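Local atomic coordinates of endoglucanase (Mytilus edulis, PDB entry 1WC2), a protein that hydrolyses internal beta-1,4-glucosidic linkages of cellulose and related beta-glucans, acts on soluble carboxymethylcellulose and also has expansin activity. Residues 52-55 and 56-59; 158-161 and 162-165; 80-83 and 84-87. All coordinates share one frame; numbering follows the deposited sequence.

Interaction 1. Residues 52-55 and 56-59; sequences ASQM and YFDS
The carbonyl of S53 accepts the backbone N-H of F57, with S53 O and F57 N 2.9 Å apart and the N-H...O angle at 171°. One residue on, D58 N reaches Q54 O at 3.0 Å. These two i to i+4 bonds make up the short helix 54-57, which follows directly on strand 49-53. S53 stands at the N-cap position but does not cap through its side chain: its OG is 2.7 Å from a water that in turn accepts Y56 N at 3.0 Å, and the same OG is hydrogen-bonded to H130 N. D58 leaves the helical path, and its carboxylate accepts hydrogen bonds from the backbone of Q67 and K62.

The Q54 amide is folded back along the turn by a bend at chi2 (70°). Its plane stands nearly perpendicular to the F57 ring, with NE2 4.2 Å from F57 CD2, while NE2 is hydrogen-bonded to K62 O. In one of its two modelled conformations M55 bends back so that its thioether comes alongside S59, SD 3.4 Å from S59 O. A52 CB comes to the edge of the Y56 ring, 4.3 Å from CD2. Beyond it the Y56 ring stacks on H68 and meets W152 steeply, its OH held by Q71. Polar and apolar groups thus share the turn: where strand passes into helix in this double-psi barrel enzyme, a water replaces a direct side-chain cap, and the buried Q54 NE2 and the D58 carboxylate find backbone partners at K62 and Q67.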
ATOM      1  N   ALA A  52      -3.947  -1.076   2.633  1.00  5.60           N
ATOM      2  CA  ALA A  52      -3.726   0.204   3.318  1.00  5.63           C
ATOM      3  C   ALA A  52      -4.075   0.127   4.802  1.00  4.84           C
ATOM      4  O   ALA A  52      -5.083  -0.471   5.187  1.00  5.40           O
ATOM      5  CB  ALA A  52      -4.559   1.307   2.664  1.00  6.28           C
ATOM      6  N   SER A  53      -3.259   0.775   5.625  1.00  5.05           N
ATOM      7  CA  SER A  53      -3.525   0.905   7.043  1.00  4.97           C
ATOM      8  C   SER A  53      -4.960   1.424   7.265  1.00  5.05           C
ATOM      9  O   SER A  53      -5.479   2.246   6.486  1.00  5.12           O
ATOM     10  CB  SER A  53      -2.457   1.800   7.695  1.00  4.96           C
ATOM     11  OG  SER A  53      -2.272   3.031   7.002  1.00  5.27           O
ATOM     12  N   GLN A  54      -5.598   0.936   8.338  1.00  5.02           N
ATOM     13  CA  GLN A  54      -7.043   1.086   8.544  1.00  5.08           C
ATOM     14  C   GLN A  54      -7.590   2.491   8.323  1.00  5.19           C
ATOM     15  O   GLN A  54      -8.560   2.660   7.582  1.00  5.67           O
ATOM     16  CB  GLN A  54      -7.429   0.608   9.956  1.00  5.50           C
ATOM     17  CG  GLN A  54      -8.906   0.906  10.344  1.00  6.40           C
ATOM     18  CD  GLN A  54      -9.934   0.070   9.567  1.00  6.46           C
ATOM     19  OE1 GLN A  54     -10.107  -1.122   9.855  1.00  6.89           O
ATOM     20  NE2 GLN A  54     -10.624   0.686   8.601  1.00  7.29           N
ATOM     21  N   MET A  55      -7.042   3.493   8.993  1.00  5.32           N
ATOM     22  CA  MET A  55      -7.676   4.813   8.908  1.00  6.04           C
ATOM     23  C   MET A  55      -7.558   5.442   7.513  1.00  5.53           C
ATOM     24  O   MET A  55      -8.418   6.239   7.121  1.00  6.66           O
ATOM     25  CB  MET A  55      -7.103   5.759   9.964  0.50  6.17           C
ATOM     26  CG  MET A  55      -7.716   5.588  11.330  0.50  7.19           C
ATOM     27  SD  MET A  55      -9.442   6.117  11.335  0.50  9.60           S
ATOM     28  CE  MET A  55      -9.417   7.610  10.968  0.50  4.21           C
ATOM     29  N   TYR A  56      -6.530   5.068   6.748  1.00  5.58           N
ATOM     30  CA  TYR A  56      -6.467   5.461   5.338  1.00  5.62           C
ATOM     31  C   TYR A  56      -7.416   4.647   4.450  1.00  5.77           C
ATOM     32  O   TYR A  56      -8.087   5.196   3.561  1.00  6.47           O
ATOM     33  CB  TYR A  56      -5.028   5.412   4.772  1.00  5.63           C
ATOM     34  CG  TYR A  56      -4.967   6.183   3.460  1.00  5.68           C
ATOM     35  CD1 TYR A  56      -4.880   7.578   3.461  1.00  6.45           C
ATOM     36  CD2 TYR A  56      -5.098   5.550   2.221  1.00  5.99           C
ATOM     37  CE1 TYR A  56      -4.908   8.314   2.288  1.00  7.42           C
ATOM     38  CE2 TYR A  56      -5.120   6.287   1.026  1.00  6.86           C
ATOM     39  CZ  TYR A  56      -5.023   7.672   1.077  1.00  6.89           C
ATOM     40  OH  TYR A  56      -5.064   8.438  -0.078  1.00  7.97           O
ATOM     41  N   PHE A  57      -7.500   3.347   4.688  1.00  5.29           N
ATOM     42  CA  PHE A  57      -8.469   2.508   3.984  1.00  5.40           C
ATOM     43  C   PHE A  57      -9.882   3.108   4.081  1.00  5.48           C
ATOM     44  O   PHE A  57     -10.612   3.228   3.080  1.00  5.81           O
ATOM     45  CB  PHE A  57      -8.417   1.084   4.569  1.00  5.53           C
ATOM     46  CG  PHE A  57      -9.389   0.112   3.931  1.00  5.41           C
ATOM     47  CD1 PHE A  57      -9.072  -0.538   2.750  1.00  6.25           C
ATOM     48  CD2 PHE A  57     -10.623  -0.130   4.513  1.00  5.94           C
ATOM     49  CE1 PHE A  57      -9.983  -1.428   2.170  1.00  7.01           C
ATOM     50  CE2 PHE A  57     -11.527  -1.018   3.936  1.00  6.37           C
ATOM     51  CZ  PHE A  57     -11.216  -1.659   2.771  1.00  6.97           C
ATOM     52  N   ASP A  58     -10.253   3.477   5.300  1.00  5.52           N
ATOM     53  CA  ASP A  58     -11.548   4.086   5.584  1.00  6.58           C
ATOM     54  C   ASP A  58     -11.519   4.770   6.952  1.00  6.94           C
ATOM     55  O   ASP A  58     -11.340   4.109   7.982  1.00  7.55           O
ATOM     56  CB  ASP A  58     -12.673   3.049   5.590  1.00  6.45           C
ATOM     57  CG  ASP A  58     -14.019   3.708   5.528  1.00  6.71           C
ATOM     58  OD1 ASP A  58     -14.633   3.906   6.613  1.00  7.46           O
ATOM     59  OD2 ASP A  58     -14.473   4.094   4.426  1.00  8.23           O
ATOM     60  N   SER A  59     -11.727   6.084   6.971  1.00  7.89           N
ATOM     61  CA  SER A  59     -11.642   6.860   8.210  1.00  8.76           C
ATOM     62  C   SER A  59     -12.791   6.552   9.174  1.00  8.34           C
ATOM     63  O   SER A  59     -12.670   6.813  10.375  1.00  8.83           O
ATOM     64  CB  SER A  59     -11.607   8.358   7.904  1.00  9.50           C
ATOM     65  OG  SER A  59     -12.848   8.774   7.405  1.00 11.35           O
TER
HETATM   66  O   HOH W   1      -4.055   4.495   8.426  1.00  6.29           O

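Interaction 2. Residues 158-161 and 162-165; sequences DSEH and NHDH
H161 and H165, four residues apart, bring their imidazoles together at an oblique angle, centroids 5.1 Å apart and planes at 31°. H165 CD2 lies above one face of the H161 ring, offset toward its rim, and the edge of the H165 ring also meets the carbonyl of its partner, CD2 being 3.2 Å from H161 O. With CG trans to the backbone N (chi1 175°), the H161 ring is directed to where its ND1 bonds T167 O. Replacing H161 with alanine is likely to leave T167 O without this donor and the H165 ring freer to turn.

Backbone bonds wind the segment into the last turns of helix 157-163, which follows strand 148-155 of the barrel sheet and ends on the protein surface. N162 N bonds D158 O at 3.2 Å, and E160 O takes two donors, D164 N at 3.1 Å and, weakly, H163 N. D158, within the helix, hydrogen-bonds N170 N, and D164, just past its end, forms salt bridges with K95 and R166.

The remaining polar contacts run through the H163 ring and water. S159 O sits over one ring face, 3.2 Å above its plane and displaced toward the rim, while E160 OE1 approaches the edge, 3.3 Å from H163 CD2. A water in the ring plane links E160 OE2 to H163 NE2, 2.9 Å from the nitrogen.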
ATOM      1  N   ASP A 158      -4.780   4.586 -14.598  1.00 11.97           N
ATOM      2  CA  ASP A 158      -4.602   4.321 -16.028  1.00 12.73           C
ATOM      3  C   ASP A 158      -3.275   4.849 -16.563  1.00 13.19           C
ATOM      4  O   ASP A 158      -2.594   4.168 -17.334  1.00 14.09           O
ATOM      5  CB  ASP A 158      -5.749   4.926 -16.832  1.00 13.04           C
ATOM      6  CG  ASP A 158      -7.063   4.219 -16.605  1.00 14.87           C
ATOM      7  OD1 ASP A 158      -7.052   3.013 -16.272  1.00 16.63           O
ATOM      8  OD2 ASP A 158      -8.155   4.810 -16.733  1.00 16.99           O
ATOM      9  N   SER A 159      -2.900   6.048 -16.124  1.00 13.59           N
ATOM     10  CA  SER A 159      -1.644   6.661 -16.554  1.00 14.12           C
ATOM     11  C   SER A 159      -0.448   5.797 -16.178  1.00 13.84           C
ATOM     12  O   SER A 159       0.480   5.623 -16.968  1.00 14.90           O
ATOM     13  CB  SER A 159      -1.490   8.066 -15.964  1.00 14.93           C
ATOM     14  OG  SER A 159      -2.587   8.877 -16.334  1.00 16.93           O
ATOM     15  N   GLU A 160      -0.476   5.252 -14.963  1.00 12.22           N
ATOM     16  CA  GLU A 160       0.626   4.438 -14.471  1.00 12.10           C
ATOM     17  C   GLU A 160       0.598   3.007 -15.038  1.00 11.80           C
ATOM     18  O   GLU A 160       1.659   2.427 -15.291  1.00 12.20           O
ATOM     19  CB  GLU A 160       0.637   4.468 -12.943  1.00 12.12           C
ATOM     20  CG  GLU A 160       0.803   5.876 -12.380  1.00 14.29           C
ATOM     21  CD  GLU A 160       2.070   6.586 -12.850  1.00 18.23           C
ATOM     22  OE1 GLU A 160       3.084   5.913 -13.134  1.00 20.08           O
ATOM     23  OE2 GLU A 160       2.044   7.830 -12.923  1.00 22.37           O
ATOM     24  N   HIS A 161      -0.601   2.445 -15.235  1.00 11.60           N
ATOM     25  CA  HIS A 161      -0.762   1.145 -15.907  1.00 11.91           C
ATOM     26  C   HIS A 161      -0.072   1.146 -17.281  1.00 12.63           C
ATOM     27  O   HIS A 161       0.550   0.159 -17.672  1.00 12.97           O
ATOM     28  CB  HIS A 161      -2.256   0.781 -16.051  1.00 11.86           C
ATOM     29  CG  HIS A 161      -2.511  -0.481 -16.822  1.00 11.74           C
ATOM     30  ND1 HIS A 161      -2.319  -1.736 -16.283  1.00 11.33           N
ATOM     31  CD2 HIS A 161      -2.918  -0.678 -18.100  1.00 13.16           C
ATOM     32  CE1 HIS A 161      -2.594  -2.651 -17.196  1.00 12.45           C
ATOM     33  NE2 HIS A 161      -2.964  -2.034 -18.303  1.00 13.89           N
ATOM     34  N   ASN A 162      -0.147   2.274 -17.980  1.00 13.67           N
ATOM     35  CA  ASN A 162       0.517   2.407 -19.283  1.00 14.64           C
ATOM     36  C   ASN A 162       2.031   2.191 -19.234  1.00 14.62           C
ATOM     37  O   ASN A 162       2.598   1.628 -20.179  1.00 15.88           O
ATOM     38  CB  ASN A 162       0.261   3.785 -19.898  1.00 15.74           C
ATOM     39  CG  ASN A 162      -1.188   4.014 -20.267  1.00 17.97           C
ATOM     40  OD1 ASN A 162      -1.917   3.081 -20.600  1.00 20.94           O
ATOM     41  ND2 ASN A 162      -1.609   5.273 -20.223  1.00 20.78           N
ATOM     42  N   HIS A 163       2.682   2.677 -18.173  1.00 14.29           N
ATOM     43  CA  HIS A 163       4.129   2.523 -17.994  1.00 14.08           C
ATOM     44  C   HIS A 163       4.520   1.131 -17.469  1.00 13.01           C
ATOM     45  O   HIS A 163       5.612   0.644 -17.777  1.00 13.95           O
ATOM     46  CB  HIS A 163       4.714   3.556 -17.008  1.00 15.22           C
ATOM     47  CG  HIS A 163       4.269   4.971 -17.227  1.00 18.03           C
ATOM     48  ND1 HIS A 163       4.376   5.611 -18.442  1.00 20.70           N
ATOM     49  CD2 HIS A 163       3.743   5.879 -16.369  1.00 19.49           C
ATOM     50  CE1 HIS A 163       3.921   6.848 -18.326  1.00 21.03           C
ATOM     51  NE2 HIS A 163       3.530   7.035 -17.078  1.00 21.28           N
ATOM     52  N   ASP A 164       3.659   0.531 -16.642  1.00 11.15           N
ATOM     53  CA  ASP A 164       3.908  -0.791 -16.078  1.00 10.26           C
ATOM     54  C   ASP A 164       2.571  -1.484 -15.880  1.00 10.05           C
ATOM     55  O   ASP A 164       1.792  -1.116 -14.992  1.00 10.26           O
ATOM     56  CB  ASP A 164       4.687  -0.691 -14.763  1.00 10.03           C
ATOM     57  CG  ASP A 164       5.284  -2.018 -14.317  1.00 10.59           C
ATOM     58  OD1 ASP A 164       4.642  -3.081 -14.497  1.00 11.19           O
ATOM     59  OD2 ASP A 164       6.395  -2.051 -13.755  1.00 10.81           O
ATOM     60  N   HIS A 165       2.323  -2.505 -16.698  1.00 10.37           N
ATOM     61  CA  HIS A 165       1.031  -3.167 -16.720  1.00 10.71           C
ATOM     62  C   HIS A 165       0.701  -3.852 -15.392  1.00 10.21           C
ATOM     63  O   HIS A 165      -0.453  -4.168 -15.158  1.00 10.47           O
ATOM     64  CB  HIS A 165       0.937  -4.169 -17.877  1.00 11.63           C
ATOM     65  CG  HIS A 165       1.054  -3.548 -19.237  1.00 14.01           C
ATOM     66  ND1 HIS A 165       1.432  -4.272 -20.351  1.00 17.49           N
ATOM     67  CD2 HIS A 165       0.841  -2.281 -19.670  1.00 14.87           C
ATOM     68  CE1 HIS A 165       1.462  -3.473 -21.404  1.00 18.59           C
ATOM     69  NE2 HIS A 165       1.099  -2.263 -21.021  1.00 17.21           N
TER
HETATM   70  O   HOH W   2       0.777   7.439 -19.162  1.00 22.29           O
HETATM   71  O   HOH W   3       2.503   9.252 -15.551  1.00 27.67           O

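Interaction 3. Residues 80-83 and 84-87; sequences GYVP and GQGG
The Y81 ring lies flat against the backbone of G87, whose CA sits 3.6 Å from the ring centroid and only 9° off the normal, a CH-pi contact centred on the face. Neighbouring backbone atoms come close as well: G87 O is 3.3 Å from Y81 CD2, and G86 C is 3.5 Å from Y81 CD1. A chi1 of 60° sets Y81 CG between its own backbone N and carbonyl carbon, which swings the ring over the returning chain. The lack of a side chain at G86 suits the close approach of the two arms, since a beta carbon there would fall 3.3 Å from Y81 CB.

Around this core the chain reverses through V82 to Q85. Q85 N donates to V82 O at 2.9 Å, and V82 CG1 runs beside Q85 CB, 3.9 Å away, the two side chains pointing the same way. A water accepts V82 N and lies 3.0 Å from Q85 O, bridging the two arms, though it may not always donate there; that carbonyl also takes N147 ND2.

Farther out, backbone bonds from Y81 to N1 and from G87 to N146 fix both arms, and Y81 also rests on N1 and P88. The arrangement is a type II beta turn, with P83 and the positive-phi G84 at its central positions, opening the loop from strand 80-81 to strand 94-100.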
ATOM      1  N   GLY A  80      16.017   5.197   2.399  1.00  8.46           N
ATOM      2  CA  GLY A  80      16.013   4.673   3.760  1.00  8.04           C
ATOM      3  C   GLY A  80      15.117   3.462   3.963  1.00  7.54           C
ATOM      4  O   GLY A  80      14.504   2.946   3.032  1.00  7.55           O
ATOM      5  N   TYR A  81      15.058   3.025   5.214  1.00  7.23           N
ATOM      6  CA  TYR A  81      14.308   1.851   5.640  1.00  7.13           C
ATOM      7  C   TYR A  81      14.316   1.847   7.176  1.00  6.71           C
ATOM      8  O   TYR A  81      15.170   2.476   7.798  1.00  7.48           O
ATOM      9  CB  TYR A  81      14.923   0.559   5.063  1.00  7.29           C
ATOM     10  CG  TYR A  81      16.362   0.313   5.478  1.00  8.28           C
ATOM     11  CD1 TYR A  81      16.663  -0.469   6.597  1.00  9.58           C
ATOM     12  CD2 TYR A  81      17.426   0.865   4.765  1.00  9.38           C
ATOM     13  CE1 TYR A  81      17.983  -0.699   6.993  1.00 11.18           C
ATOM     14  CE2 TYR A  81      18.761   0.636   5.161  1.00 11.04           C
ATOM     15  CZ  TYR A  81      19.019  -0.148   6.267  1.00 11.60           C
ATOM     16  OH  TYR A  81      20.318  -0.387   6.662  1.00 14.25           O
ATOM     17  N   VAL A  82      13.372   1.148   7.792  1.00  6.33           N
ATOM     18  CA  VAL A  82      13.345   1.026   9.245  1.00  6.72           C
ATOM     19  C   VAL A  82      14.409   0.015   9.675  1.00  6.58           C
ATOM     20  O   VAL A  82      14.389  -1.118   9.184  1.00  6.71           O
ATOM     21  CB  VAL A  82      11.955   0.597   9.730  1.00  6.95           C
ATOM     22  CG1 VAL A  82      11.988   0.265  11.222  1.00  7.51           C
ATOM     23  CG2 VAL A  82      10.935   1.695   9.434  1.00  7.39           C
ATOM     24  N   PRO A  83      15.355   0.395  10.555  1.00  7.07           N
ATOM     25  CA  PRO A  83      16.406  -0.543  10.979  1.00  7.24           C
ATOM     26  C   PRO A  83      15.844  -1.880  11.472  1.00  7.28           C
ATOM     27  O   PRO A  83      14.898  -1.926  12.268  1.00  7.56           O
ATOM     28  CB  PRO A  83      17.128   0.221  12.096  1.00  8.01           C
ATOM     29  CG  PRO A  83      16.944   1.639  11.748  1.00  8.34           C
ATOM     30  CD  PRO A  83      15.548   1.719  11.183  1.00  7.51           C
ATOM     31  N   GLY A  84      16.417  -2.966  10.958  1.00  7.32           N
ATOM     32  CA  GLY A  84      16.019  -4.315  11.306  1.00  7.85           C
ATOM     33  C   GLY A  84      14.694  -4.779  10.718  1.00  7.75           C
ATOM     34  O   GLY A  84      14.243  -5.885  11.020  1.00  9.61           O
ATOM     35  N   GLN A  85      14.059  -3.944   9.883  1.00  7.24           N
ATOM     36  CA  GLN A  85      12.749  -4.218   9.291  0.65  7.30           C
ATOM     37  C   GLN A  85      12.728  -3.860   7.795  1.00  7.57           C
ATOM     38  O   GLN A  85      11.677  -3.515   7.248  1.00  8.67           O
ATOM     39  CB  GLN A  85      11.657  -3.412  10.011  0.65  7.79           C
ATOM     40  CG  GLN A  85      11.404  -3.823  11.450  0.65  9.69           C
ATOM     41  CD  GLN A  85      10.480  -5.009  11.631  0.65 11.92           C
ATOM     42  OE1 GLN A  85      10.185  -5.745  10.698  0.65 11.89           O
ATOM     43  NE2 GLN A  85       9.973  -5.160  12.848  0.65 14.37           N
ATOM     44  N   GLY A  86      13.882  -3.927   7.147  1.00  7.96           N
ATOM     45  CA  GLY A  86      14.032  -3.577   5.744  1.00  8.28           C
ATOM     46  C   GLY A  86      15.510  -3.504   5.416  1.00  8.87           C
ATOM     47  O   GLY A  86      16.353  -3.923   6.213  1.00 10.11           O
ATOM     48  N   GLY A  87      15.834  -2.974   4.243  1.00  9.21           N
ATOM     49  CA  GLY A  87      17.222  -2.854   3.827  1.00 10.35           C
ATOM     50  C   GLY A  87      17.444  -1.790   2.779  1.00 11.01           C
ATOM     51  O   GLY A  87      16.489  -1.150   2.319  1.00 10.81           O
TER
HETATM   52  O   HOH W   4      11.380  -0.631   6.590  1.00  7.89           O

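All three are local contacts within a single chain, but they sit at different depths. Interaction 1 is buried and belongs to the barrel, where strand 49-53 runs into a short helix; its S53 side chain lies about 8 Å from that of D132, the probable proton donor. Interaction 2, on the opposite side of the chain's centre, is a surface helix end, away from the active site, rich in histidine and solvent bridges. Interaction 3 is partly buried and has no helix, relying on glycines and one aromatic face. No two share a helix or strand, and none touches another: the nearest atoms of interactions 1 and 3 are about 13 Å apart.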